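Local coordinates for aldehyde dehydrogenase (Trypanosoma brucei, PDB 5MYP), which probably catalyses the NAD+-dependent oxidation of aldehydes to the corresponding carboxylic acids, at residues A[148-153]-A[176-181]; A[194-199]-A[217-222]; A[253-258]-A[311-316]; A[345-350]-A[368-373]. All coordinates share one frame; numbering follows the deposited sequence.

Contact 1: A[148-153]-A[176-181]; sequences AVIKPS and VGIVNG
Ala148, Val149 and Ile150 pair in parallel with Val176, Gly177 and Ile178 as neighbouring strands of the Rossmann-like, nucleotide-binding part of the aldehyde dehydrogenase fold. Three backbone hydrogen bonds set the register. Gly177 supplies two, giving its N-H to Ala148 O and accepting Ile150 N (2.9 Å to Gly177 O). The third, Val179 N to Ile150 O, carries the register just past strand 176-178 and is the straightest at 174°. A CA-H...O contact from Val149 CA to Gly177 O, 3.3 Å, accompanies them.

Apolar contacts lie on both faces. Ile150 and Ile178 lie side by side and point the same way, CG1 to CG1 3.9 Å, while Val176 CG1 reaches Ile150 CG2; Leu167 of helix 157-170 covers all three residues. On the Val149 face, Val149 CG1 meets Val179 CG2 at 3.9 Å.

Polar side chains take over where the strands end. Lys151 leaves the backbone with CG anti to N (chi1 -162°), then bends at chi2 and chi3, bringing NZ to Gly181 O at 2.8 Å and to Pro152 O at 2.9 Å, the latter from above the carbonyl plane. A water donates to Pro152 O and to Asn180 OD1 (2.9 Å) and accepts from Gly181 N. The Asn180 amide is further fixed by ND2, bonded to Thr164.

The chemistry changes along this beta-alpha-beta unit: strand pairing gives way to an amine gripping two loop carbonyls and a water joining both loops. These surroundings, with Glu154 OE1 in a long, weak ion pair with NZ, would be expected to stabilise a protonated Lys151.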
loop_
_atom_site.group_PDB
_atom_site.type_symbol
_atom_site.label_atom_id
_atom_site.label_comp_id
_atom_site.label_asym_id
_atom_site.label_seq_id
_atom_site.Cartn_x
_atom_site.Cartn_y
_atom_site.Cartn_z
ATOM N N ALA A 148 14.850 8.140 -9.493
ATOM C CA ALA A 148 14.998 7.932 -8.060
ATOM C C ALA A 148 16.006 8.856 -7.411
ATOM O O ALA A 148 16.902 9.373 -8.074
ATOM C CB ALA A 148 15.367 6.484 -7.773
ATOM N N VAL A 149 15.820 9.067 -6.111
ATOM C CA VAL A 149 16.826 9.678 -5.252
ATOM C C VAL A 149 17.149 8.674 -4.154
ATOM O O VAL A 149 16.243 8.095 -3.558
ATOM C CB VAL A 149 16.338 11.008 -4.647
ATOM C CG1 VAL A 149 17.368 11.565 -3.665
ATOM C CG2 VAL A 149 16.048 12.010 -5.760
ATOM N N ILE A 150 18.436 8.457 -3.899
ATOM C CA ILE A 150 18.868 7.555 -2.826
ATOM C C ILE A 150 19.529 8.339 -1.699
ATOM O O ILE A 150 20.196 9.349 -1.943
ATOM C CB ILE A 150 19.790 6.415 -3.323
ATOM C CG1 ILE A 150 21.102 6.940 -3.925
ATOM C CG2 ILE A 150 19.057 5.556 -4.340
ATOM C CD1 ILE A 150 22.122 5.852 -4.160
ATOM N N LYS A 151 19.330 7.863 -0.474
ATOM C CA LYS A 151 19.874 8.500 0.717
ATOM C C LYS A 151 20.635 7.442 1.529
ATOM O O LYS A 151 20.041 6.731 2.343
ATOM C CB LYS A 151 18.748 9.176 1.513
ATOM C CG LYS A 151 19.227 10.217 2.519
ATOM C CD LYS A 151 19.459 9.604 3.895
ATOM C CE LYS A 151 20.731 10.100 4.535
ATOM N NZ LYS A 151 21.122 9.222 5.677
ATOM N N PRO A 152 21.953 7.301 1.276
ATOM C CA PRO A 152 22.749 6.320 2.017
ATOM C C PRO A 152 22.837 6.621 3.509
ATOM O O PRO A 152 22.860 7.796 3.906
ATOM C CB PRO A 152 24.142 6.440 1.381
ATOM C CG PRO A 152 23.894 7.002 0.030
ATOM C CD PRO A 152 22.754 7.954 0.223
ATOM N N SER A 153 22.892 5.566 4.320
ATOM C CA SER A 153 23.048 5.721 5.766
ATOM C C SER A 153 24.425 6.300 6.105
ATOM O O SER A 153 25.448 5.846 5.578
ATOM C CB SER A 153 22.878 4.388 6.486
ATOM O OG SER A 153 23.132 4.538 7.870
ATOM N N VAL A 176 19.297 8.781 -11.258
ATOM C CA VAL A 176 19.500 8.456 -9.831
ATOM C C VAL A 176 20.284 9.566 -9.118
ATOM O O VAL A 176 21.509 9.648 -9.239
ATOM C CB VAL A 176 20.214 7.100 -9.624
ATOM C CG1 VAL A 176 20.357 6.786 -8.135
ATOM C CG2 VAL A 176 19.460 5.985 -10.332
ATOM N N GLY A 177 19.568 10.410 -8.380
ATOM C CA GLY A 177 20.192 11.436 -7.550
ATOM C C GLY A 177 20.645 10.858 -6.224
ATOM O O GLY A 177 20.118 9.836 -5.772
ATOM N N ILE A 178 21.630 11.499 -5.600
ATOM C CA ILE A 178 22.156 11.039 -4.313
ATOM C C ILE A 178 22.144 12.192 -3.310
ATOM O O ILE A 178 22.611 13.290 -3.619
ATOM C CB ILE A 178 23.587 10.467 -4.433
ATOM C CG1 ILE A 178 23.649 9.369 -5.516
ATOM C CG2 ILE A 178 24.055 9.922 -3.084
ATOM C CD1 ILE A 178 25.047 8.868 -5.826
ATOM N N VAL A 179 21.591 11.936 -2.125
ATOM C CA VAL A 179 21.653 12.878 -1.006
ATOM C C VAL A 179 22.399 12.185 0.129
ATOM O O VAL A 179 21.973 11.133 0.593
ATOM C CB VAL A 179 20.248 13.329 -0.545
ATOM C CG1 VAL A 179 20.334 14.187 0.716
ATOM C CG2 VAL A 179 19.544 14.096 -1.653
ATOM N N ASN A 180 23.498 12.786 0.576
ATOM C CA ASN A 180 24.322 12.245 1.650
ATOM C C ASN A 180 24.199 13.124 2.890
ATOM O O ASN A 180 24.139 14.350 2.783
ATOM C CB ASN A 180 25.795 12.151 1.204
ATOM C CG ASN A 180 26.087 10.881 0.417
ATOM O OD1 ASN A 180 25.903 9.789 0.934
ATOM N ND2 ASN A 180 26.548 11.020 -0.831
ATOM N N GLY A 181 24.145 12.479 4.054
ATOM C CA GLY A 181 24.122 13.177 5.339
ATOM C C GLY A 181 23.315 12.458 6.397
ATOM O O GLY A 181 22.948 11.298 6.225
HETATM O O HOH W 1 24.938 9.596 3.628
#

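Contact 2: A[194-199]-A[217-222]; sequences FDHILY and LTPVTL
The imidazole of His196 lies over the backbone of Pro219, whose O sits 3.6 Å above the ring plane over its centre. At the ring edge, NE2 and Thr221 OG1 share a hydrogen bond of 2.8 Å (161°, either atom may donate). CG anti to the backbone N (chi1 -160°) puts the ring there. Phe453 meets it edge-to-face, whereas the buried ND1 has no polar partner in the model. Within the two segments, Leu222 CD2 approaches the Tyr199 ring obliquely and touches Tyr199 CB at 4.0 Å.

Pro219 O also accepts Ile197 N (3.1 Å). Thr221 continues the parallel pairing through its N to Ile197 O and its O to Tyr199 N. Its side chain is about 4 Å from that of Glu223, a predicted active-site residue, beside the probable catalytic centre. Ahead of the strands, Thr218 OG1 donates to Phe194 O at 2.9 Å and accepts from a water.

The axes of 196-199 and 220-222 run nearly parallel (8°) within a beta-alpha-beta unit. Its helix 203-214 packs Val209 and Ala213 against Ile197; Thr452 covers His196 and Thr221; strand 110-124 pairs with the far edge of 196-200, and Met441 of the second subunit packs on Pro219.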
loop_
_atom_site.group_PDB
_atom_site.type_symbol
_atom_site.label_atom_id
_atom_site.label_comp_id
_atom_site.label_asym_id
_atom_site.label_seq_id
_atom_site.Cartn_x
_atom_site.Cartn_y
_atom_site.Cartn_z
ATOM N N PHE A 194 7.922 13.283 -3.601
ATOM C CA PHE A 194 8.164 12.020 -4.297
ATOM C C PHE A 194 6.838 11.315 -4.540
ATOM O O PHE A 194 5.824 11.632 -3.910
ATOM C CB PHE A 194 9.085 11.130 -3.473
ATOM C CG PHE A 194 10.464 11.686 -3.318
ATOM C CD1 PHE A 194 11.412 11.508 -4.319
ATOM C CD2 PHE A 194 10.817 12.411 -2.182
ATOM C CE1 PHE A 194 12.692 12.031 -4.187
ATOM C CE2 PHE A 194 12.095 12.930 -2.042
ATOM C CZ PHE A 194 13.033 12.743 -3.044
ATOM N N ASP A 195 6.859 10.356 -5.456
ATOM C CA ASP A 195 5.679 9.557 -5.784
ATOM C C ASP A 195 5.637 8.223 -5.044
ATOM O O ASP A 195 4.607 7.556 -5.032
ATOM C CB ASP A 195 5.595 9.374 -7.292
ATOM C CG ASP A 195 5.527 10.704 -8.007
ATOM O OD1 ASP A 195 4.430 11.302 -8.031
ATOM O OD2 ASP A 195 6.585 11.174 -8.492
ATOM N N HIS A 196 6.761 7.855 -4.432
ATOM C CA HIS A 196 6.849 6.731 -3.514
ATOM C C HIS A 196 8.110 6.897 -2.663
ATOM O O HIS A 196 9.124 7.418 -3.141
ATOM C CB HIS A 196 6.934 5.401 -4.277
ATOM C CG HIS A 196 6.554 4.211 -3.457
ATOM N ND1 HIS A 196 5.311 3.625 -3.540
ATOM C CD2 HIS A 196 7.240 3.508 -2.521
ATOM C CE1 HIS A 196 5.251 2.604 -2.702
ATOM N NE2 HIS A 196 6.405 2.517 -2.065
ATOM N N ILE A 197 8.047 6.450 -1.411
ATOM C CA ILE A 197 9.212 6.424 -0.527
ATOM C C ILE A 197 9.379 5.008 0.020
ATOM O O ILE A 197 8.433 4.440 0.573
ATOM C CB ILE A 197 9.073 7.420 0.648
ATOM C CG1 ILE A 197 8.945 8.861 0.131
ATOM C CG2 ILE A 197 10.261 7.302 1.604
ATOM C CD1 ILE A 197 8.388 9.847 1.134
ATOM N N LEU A 198 10.570 4.432 -0.150
ATOM C CA LEU A 198 10.924 3.190 0.541
ATOM C C LEU A 198 11.934 3.510 1.637
ATOM O O LEU A 198 12.986 4.093 1.365
ATOM C CB LEU A 198 11.471 2.128 -0.420
ATOM C CG LEU A 198 11.632 0.726 0.213
ATOM C CD1 LEU A 198 11.288 -0.401 -0.765
ATOM C CD2 LEU A 198 13.015 0.507 0.824
ATOM N N TYR A 199 11.607 3.121 2.868
ATOM C CA TYR A 199 12.468 3.329 4.030
ATOM C C TYR A 199 12.730 2.002 4.725
ATOM O O TYR A 199 11.798 1.257 5.017
ATOM C CB TYR A 199 11.832 4.313 5.026
ATOM C CG TYR A 199 12.570 4.366 6.346
ATOM C CD1 TYR A 199 13.722 5.133 6.489
ATOM C CD2 TYR A 199 12.145 3.610 7.437
ATOM C CE1 TYR A 199 14.420 5.174 7.689
ATOM C CE2 TYR A 199 12.840 3.629 8.640
ATOM C CZ TYR A 199 13.975 4.415 8.765
ATOM O OH TYR A 199 14.661 4.438 9.954
ATOM N N LEU A 217 0.829 13.260 0.311
ATOM C CA LEU A 217 0.070 12.023 0.048
ATOM C C LEU A 217 0.892 11.005 -0.756
ATOM O O LEU A 217 0.448 10.486 -1.786
ATOM C CB LEU A 217 -1.257 12.341 -0.647
ATOM C CG LEU A 217 -2.186 13.297 0.113
ATOM C CD1 LEU A 217 -3.417 13.604 -0.720
ATOM C CD2 LEU A 217 -2.565 12.719 1.466
ATOM N N THR A 218 2.103 10.743 -0.270
ATOM C CA THR A 218 3.036 9.846 -0.935
ATOM C C THR A 218 2.942 8.449 -0.315
ATOM O O THR A 218 3.087 8.316 0.903
ATOM C CB THR A 218 4.477 10.366 -0.798
ATOM O OG1 THR A 218 4.552 11.686 -1.354
ATOM C CG2 THR A 218 5.467 9.443 -1.518
ATOM N N PRO A 219 2.703 7.408 -1.142
ATOM C CA PRO A 219 2.719 6.047 -0.595
ATOM C C PRO A 219 4.102 5.632 -0.092
ATOM O O PRO A 219 5.120 6.054 -0.648
ATOM C CB PRO A 219 2.271 5.162 -1.776
ATOM C CG PRO A 219 2.331 6.012 -2.986
ATOM C CD PRO A 219 2.268 7.441 -2.553
ATOM N N VAL A 220 4.119 4.823 0.962
ATOM C CA VAL A 220 5.366 4.390 1.594
ATOM C C VAL A 220 5.447 2.874 1.691
ATOM O O VAL A 220 4.439 2.205 1.911
ATOM C CB VAL A 220 5.578 5.008 3.001
ATOM C CG1 VAL A 220 5.643 6.527 2.909
ATOM C CG2 VAL A 220 4.494 4.572 3.988
ATOM N N THR A 221 6.658 2.357 1.496
ATOM C CA THR A 221 7.017 0.994 1.843
ATOM C C THR A 221 8.001 1.123 2.996
ATOM O O THR A 221 9.016 1.809 2.875
ATOM C CB THR A 221 7.662 0.260 0.652
ATOM O OG1 THR A 221 6.731 0.219 -0.440
ATOM C CG2 THR A 221 8.063 -1.169 1.025
ATOM N N LEU A 222 7.680 0.490 4.122
ATOM C CA LEU A 222 8.474 0.587 5.342
ATOM C C LEU A 222 8.953 -0.815 5.687
ATOM O O LEU A 222 8.138 -1.726 5.838
ATOM C CB LEU A 222 7.637 1.188 6.479
ATOM C CG LEU A 222 6.943 2.522 6.180
ATOM C CD1 LEU A 222 6.009 2.930 7.315
ATOM C CD2 LEU A 222 7.965 3.616 5.922
HETATM O O HOH W 2 6.848 13.116 -1.027
#

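Contact 3: A[253-258]-A[311-316]; sequences INAGQT and SDYPRI
Gln257 and Ala255 belong to the loop that leads from helix 240-252 to Cys259, the predicted active-site cysteine, and they dock on the irregular segment Tyr313-Ile316. Gln257 is the centre of an inverse gamma turn, in the Gly-Gln-x-Cys run familiar from this family. Its carboxamide joins the two loops: NE2 donates to Arg315 O across the contact (3.0 Å, 158°) and to Asn254 O within its own loop (2.9 Å, 176°), both acceptors lying near the amide plane. With OE1 accepting Val317 N, the amide orientation is settled by three bonds. Asn254 O also takes Gln257 N, which arrives from the opposite face of the carbonyl plane to NE2. Asn254 ND2 returns a bond to Gln257 O at 2.8 Å, so the two amide side chains brace the turn reciprocally. Arg65 adds a link between the loops, bonding to both Asn254 OD1 and Arg315 O.

Apolar contact centres on Ala255, whose CB points at the other segment. CB meets Tyr313 CZ at 4.0 Å, at the end of the ring whose OH bonds to Ile347 O, and also Pro314 CB and the tip of Ile316, CD1, at 4.1 Å. Beside it, the Pro314 ring turns CG onto the backbone of Asn254, 3.6 Å from its CA.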
loop_
_atom_site.group_PDB
_atom_site.type_symbol
_atom_site.label_atom_id
_atom_site.label_comp_id
_atom_site.label_asym_id
_atom_site.label_seq_id
_atom_site.Cartn_x
_atom_site.Cartn_y
_atom_site.Cartn_z
ATOM N N ILE A 253 25.873 -13.907 11.737
ATOM C CA ILE A 253 26.004 -12.975 10.608
ATOM C C ILE A 253 25.738 -11.533 11.057
ATOM O O ILE A 253 24.761 -11.261 11.768
ATOM C CB ILE A 253 25.124 -13.355 9.384
ATOM C CG1 ILE A 253 23.624 -13.372 9.723
ATOM C CG2 ILE A 253 25.574 -14.694 8.804
ATOM C CD1 ILE A 253 22.742 -13.709 8.542
ATOM N N ASN A 254 26.658 -10.640 10.694
ATOM C CA ASN A 254 26.616 -9.227 11.081
ATOM C C ASN A 254 26.526 -8.977 12.604
ATOM O O ASN A 254 26.023 -7.934 13.042
ATOM C CB ASN A 254 25.470 -8.527 10.327
ATOM C CG ASN A 254 25.776 -7.080 9.992
ATOM O OD1 ASN A 254 26.916 -6.721 9.692
ATOM N ND2 ASN A 254 24.754 -6.245 10.021
ATOM N N ALA A 255 27.041 -9.922 13.397
ATOM C CA ALA A 255 26.962 -9.875 14.864
ATOM C C ALA A 255 25.533 -9.636 15.383
ATOM O O ALA A 255 25.315 -8.827 16.286
ATOM C CB ALA A 255 27.927 -8.830 15.402
ATOM N N GLY A 256 24.570 -10.336 14.782
ATOM C CA GLY A 256 23.160 -10.258 15.183
ATOM C C GLY A 256 22.360 -9.080 14.651
ATOM O O GLY A 256 21.151 -9.013 14.871
ATOM N N GLN A 257 23.016 -8.174 13.926
ATOM C CA GLN A 257 22.420 -6.900 13.517
ATOM C C GLN A 257 21.736 -7.060 12.163
ATOM O O GLN A 257 22.179 -6.523 11.147
ATOM C CB GLN A 257 23.490 -5.799 13.504
ATOM C CG GLN A 257 24.060 -5.521 14.894
ATOM C CD GLN A 257 25.380 -4.779 14.887
ATOM O OE1 GLN A 257 25.498 -3.702 15.468
ATOM N NE2 GLN A 257 26.385 -5.358 14.246
ATOM N N THR A 258 20.647 -7.821 12.186
ATOM C CA THR A 258 19.840 -8.134 11.012
ATOM C C THR A 258 18.375 -8.061 11.447
ATOM O O THR A 258 18.020 -8.579 12.514
ATOM C CB THR A 258 20.152 -9.553 10.477
ATOM O OG1 THR A 258 21.572 -9.728 10.350
ATOM C CG2 THR A 258 19.492 -9.812 9.127
ATOM N N SER A 311 39.858 -9.962 12.930
ATOM C CA SER A 311 39.058 -11.188 13.006
ATOM C C SER A 311 37.978 -11.256 11.921
ATOM O O SER A 311 37.715 -10.276 11.212
ATOM C CB SER A 311 38.407 -11.315 14.387
ATOM O OG SER A 311 37.310 -10.429 14.537
ATOM N N ASP A 312 37.352 -12.426 11.821
ATOM C CA ASP A 312 36.264 -12.673 10.869
ATOM C C ASP A 312 34.874 -12.365 11.443
ATOM O O ASP A 312 33.862 -12.658 10.793
ATOM C CB ASP A 312 36.292 -14.139 10.418
ATOM C CG ASP A 312 37.600 -14.532 9.744
ATOM O OD1 ASP A 312 38.423 -13.648 9.428
ATOM O OD2 ASP A 312 37.800 -15.744 9.526
ATOM N N TYR A 313 34.821 -11.781 12.644
ATOM C CA TYR A 313 33.568 -11.565 13.362
ATOM C C TYR A 313 33.189 -10.077 13.348
ATOM O O TYR A 313 34.002 -9.237 13.742
ATOM C CB TYR A 313 33.697 -12.067 14.796
ATOM C CG TYR A 313 32.400 -11.998 15.563
ATOM C CD1 TYR A 313 31.350 -12.863 15.274
ATOM C CD2 TYR A 313 32.216 -11.056 16.565
ATOM C CE1 TYR A 313 30.158 -12.807 15.984
ATOM C CE2 TYR A 313 31.033 -10.985 17.276
ATOM C CZ TYR A 313 30.003 -11.859 16.980
ATOM O OH TYR A 313 28.824 -11.790 17.681
ATOM N N PRO A 314 31.955 -9.744 12.902
ATOM C CA PRO A 314 31.582 -8.327 12.762
ATOM C C PRO A 314 31.480 -7.534 14.062
ATOM O O PRO A 314 31.361 -8.101 15.148
ATOM C CB PRO A 314 30.217 -8.386 12.064
ATOM C CG PRO A 314 30.206 -9.703 11.384
ATOM C CD PRO A 314 30.929 -10.619 12.313
ATOM N N ARG A 315 31.516 -6.219 13.904
ATOM C CA ARG A 315 31.546 -5.270 14.998
ATOM C C ARG A 315 30.126 -4.776 15.296
ATOM O O ARG A 315 29.276 -4.728 14.397
ATOM C CB ARG A 315 32.483 -4.107 14.608
ATOM C CG ARG A 315 31.915 -2.990 13.739
ATOM C CD ARG A 315 32.675 -1.692 13.966
ATOM N NE ARG A 315 34.117 -1.877 13.817
ATOM C CZ ARG A 315 34.783 -1.920 12.658
ATOM N NH1 ARG A 315 34.158 -1.853 11.480
ATOM N NH2 ARG A 315 36.099 -2.100 12.668
ATOM N N ILE A 316 29.887 -4.398 16.549
ATOM C CA ILE A 316 28.672 -3.674 16.924
ATOM C C ILE A 316 28.807 -2.255 16.352
ATOM O O ILE A 316 29.903 -1.709 16.293
ATOM C CB ILE A 316 28.444 -3.645 18.459
ATOM C CG1 ILE A 316 28.422 -5.070 19.048
ATOM C CG2 ILE A 316 27.159 -2.900 18.810
ATOM C CD1 ILE A 316 27.459 -6.028 18.380
#

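Contact 4: A[345-350]-A[368-373]; sequences LTIAPT and GPILPV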
loop_
_atom_site.group_PDB
_atom_site.type_symbol
_atom_site.label_atom_id
_atom_site.label_comp_id
_atom_site.label_asym_id
_atom_site.label_seq_id
_atom_site.Cartn_x
_atom_site.Cartn_y
_atom_site.Cartn_z
ATOM N N LEU A 345 34.472 -3.077 19.959
ATOM C CA LEU A 345 33.017 -3.274 19.845
ATOM C C LEU A 345 32.649 -4.723 19.465
ATOM O O LEU A 345 31.851 -4.971 18.558
ATOM C CB LEU A 345 32.424 -2.257 18.862
ATOM C CG LEU A 345 32.609 -0.772 19.210
ATOM C CD1 LEU A 345 32.250 0.109 18.023
ATOM C CD2 LEU A 345 31.778 -0.390 20.429
ATOM N N THR A 346 33.260 -5.663 20.180
ATOM C CA THR A 346 33.102 -7.087 19.925
ATOM C C THR A 346 32.279 -7.697 21.047
ATOM O O THR A 346 32.642 -7.556 22.212
ATOM C CB THR A 346 34.472 -7.788 19.863
ATOM O OG1 THR A 346 35.285 -7.173 18.858
ATOM C CG2 THR A 346 34.308 -9.250 19.523
ATOM N N ILE A 347 31.164 -8.337 20.696
ATOM C CA ILE A 347 30.372 -9.132 21.640
ATOM C C ILE A 347 30.108 -10.496 20.998
ATOM O O ILE A 347 29.465 -10.574 19.953
ATOM C CB ILE A 347 29.021 -8.468 21.994
ATOM C CG1 ILE A 347 29.233 -7.068 22.585
ATOM C CG2 ILE A 347 28.228 -9.344 22.973
ATOM C CD1 ILE A 347 27.952 -6.288 22.810
ATOM N N ALA A 348 30.610 -11.563 21.618
ATOM C CA ALA A 348 30.392 -12.914 21.102
ATOM C C ALA A 348 28.927 -13.327 21.298
ATOM O O ALA A 348 28.263 -12.814 22.204
ATOM C CB ALA A 348 31.311 -13.911 21.792
ATOM N N PRO A 349 28.417 -14.248 20.454
ATOM C CA PRO A 349 27.049 -14.730 20.644
ATOM C C PRO A 349 26.846 -15.279 22.052
ATOM O O PRO A 349 27.669 -16.060 22.538
ATOM C CB PRO A 349 26.897 -15.830 19.586
ATOM C CG PRO A 349 27.924 -15.521 18.564
ATOM C CD PRO A 349 29.065 -14.891 19.301
ATOM N N THR A 350 25.776 -14.831 22.698
ATOM C CA THR A 350 25.537 -15.092 24.106
ATOM C C THR A 350 24.119 -15.615 24.289
ATOM O O THR A 350 23.160 -14.961 23.875
ATOM C CB THR A 350 25.750 -13.809 24.923
ATOM O OG1 THR A 350 27.113 -13.381 24.779
ATOM C CG2 THR A 350 25.429 -14.019 26.402
ATOM N N GLY A 368 21.429 -7.749 17.961
ATOM C CA GLY A 368 22.767 -8.005 18.462
ATOM C C GLY A 368 22.977 -9.457 18.850
ATOM O O GLY A 368 22.080 -10.280 18.673
ATOM N N PRO A 369 24.162 -9.785 19.388
ATOM C CA PRO A 369 24.506 -11.183 19.676
ATOM C C PRO A 369 23.841 -11.860 20.899
ATOM O O PRO A 369 24.248 -12.967 21.249
ATOM C CB PRO A 369 26.035 -11.126 19.870
ATOM C CG PRO A 369 26.461 -9.855 19.224
ATOM C CD PRO A 369 25.344 -8.913 19.512
ATOM N N ILE A 370 22.836 -11.241 21.524
ATOM C CA ILE A 370 22.171 -11.832 22.691
ATOM C C ILE A 370 20.967 -12.662 22.237
ATOM O O ILE A 370 20.108 -12.160 21.511
ATOM C CB ILE A 370 21.700 -10.754 23.699
ATOM C CG1 ILE A 370 22.830 -9.760 24.027
ATOM C CG2 ILE A 370 21.138 -11.398 24.963
ATOM C CD1 ILE A 370 24.134 -10.386 24.479
ATOM N N LEU A 371 20.915 -13.922 22.677
ATOM C CA LEU A 371 19.827 -14.842 22.347
ATOM C C LEU A 371 19.159 -15.379 23.622
ATOM O O LEU A 371 19.632 -16.357 24.215
ATOM C CB LEU A 371 20.350 -16.006 21.493
ATOM C CG LEU A 371 19.305 -16.923 20.847
ATOM C CD1 LEU A 371 18.568 -16.217 19.716
ATOM C CD2 LEU A 371 19.960 -18.196 20.319
ATOM N N PRO A 372 18.061 -14.733 24.061
ATOM C CA PRO A 372 17.237 -15.292 25.134
ATOM C C PRO A 372 16.598 -16.620 24.744
ATOM O O PRO A 372 16.165 -16.785 23.601
ATOM C CB PRO A 372 16.151 -14.228 25.330
ATOM C CG PRO A 372 16.778 -12.965 24.865
ATOM C CD PRO A 372 17.612 -13.379 23.691
ATOM N N VAL A 373 16.554 -17.550 25.696
ATOM C CA VAL A 373 15.914 -18.845 25.518
ATOM C C VAL A 373 14.803 -18.968 26.560
ATOM O O VAL A 373 15.069 -18.997 27.767
ATOM C CB VAL A 373 16.929 -19.999 25.664
ATOM C CG1 VAL A 373 16.239 -21.358 25.603
ATOM C CG2 VAL A 373 18.001 -19.902 24.583
#
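Pro369 carries the tight part of this contact, its ring pressed against the backbone of Ile347 and Ala348. CG lies 3.2 Å from Ile347 O, and CB lies 3.6 Å from Ala348 O. The ring crosses the Ile347 side chain at about a right angle, with CG 4.0 Å from Ile347 CB. Pairing alongside is just as close: Thr350 N donates to Pro369 O at 2.8 Å, and Leu371 N to Thr350 O at 2.7 Å, each with an angle of 164° at the hydrogen.

Thr350 and Ile370 form the single parallel bridge between these segments. It belongs to the catalytic-domain sheet, in which strand 370-376 lies between 346-353 and 264-268. The 17 residues joining the two segments contain no helix, so the connection differs from a beta-alpha-beta crossover. Thr350 OG1 donates to Ala348 O at 2.9 Å from above that carbonyl's plane, and is also bonded to Gly338 N.

Looser packing lies toward the isoleucine tips, and it is not a solvent side, since every touching residue is buried. Ile370, with chi1 -50° and chi2 -53°, folds CD1 back to Thr350 CB at 3.8 Å, yet the same methyl only grazes Ile347 CG2 at 4.5 Å. Ile347 also packs on Phe322, Leu325 and Met326 of helix 319-328, while Leu371 turns to Ile247 and Lys251 of helix 240-252.

Overall arrangement
All four contacts are buried, but they form two groups. Contacts 1 and 2 flank strand 110-124 in one sheet, each closing a beta-alpha-beta unit; their centres are 15 Å apart, and Val149 CG2 touches Phe194 CE1. Contact 2 also borders the second subunit, whereas no other chain reaches contact 1. Contacts 3 and 4, with centres 10 Å apart, lie in the catalytic part and share bonds from Tyr313 OH to Ile347 O and Ile316 N to Leu345 O. Strand pairing dominates 1 and 2, is reduced to one bridge in 4, and is replaced in 3 by side-chain amides, as suits two irregular loops. Between the groups the nearest atoms are at least about 11 Å apart.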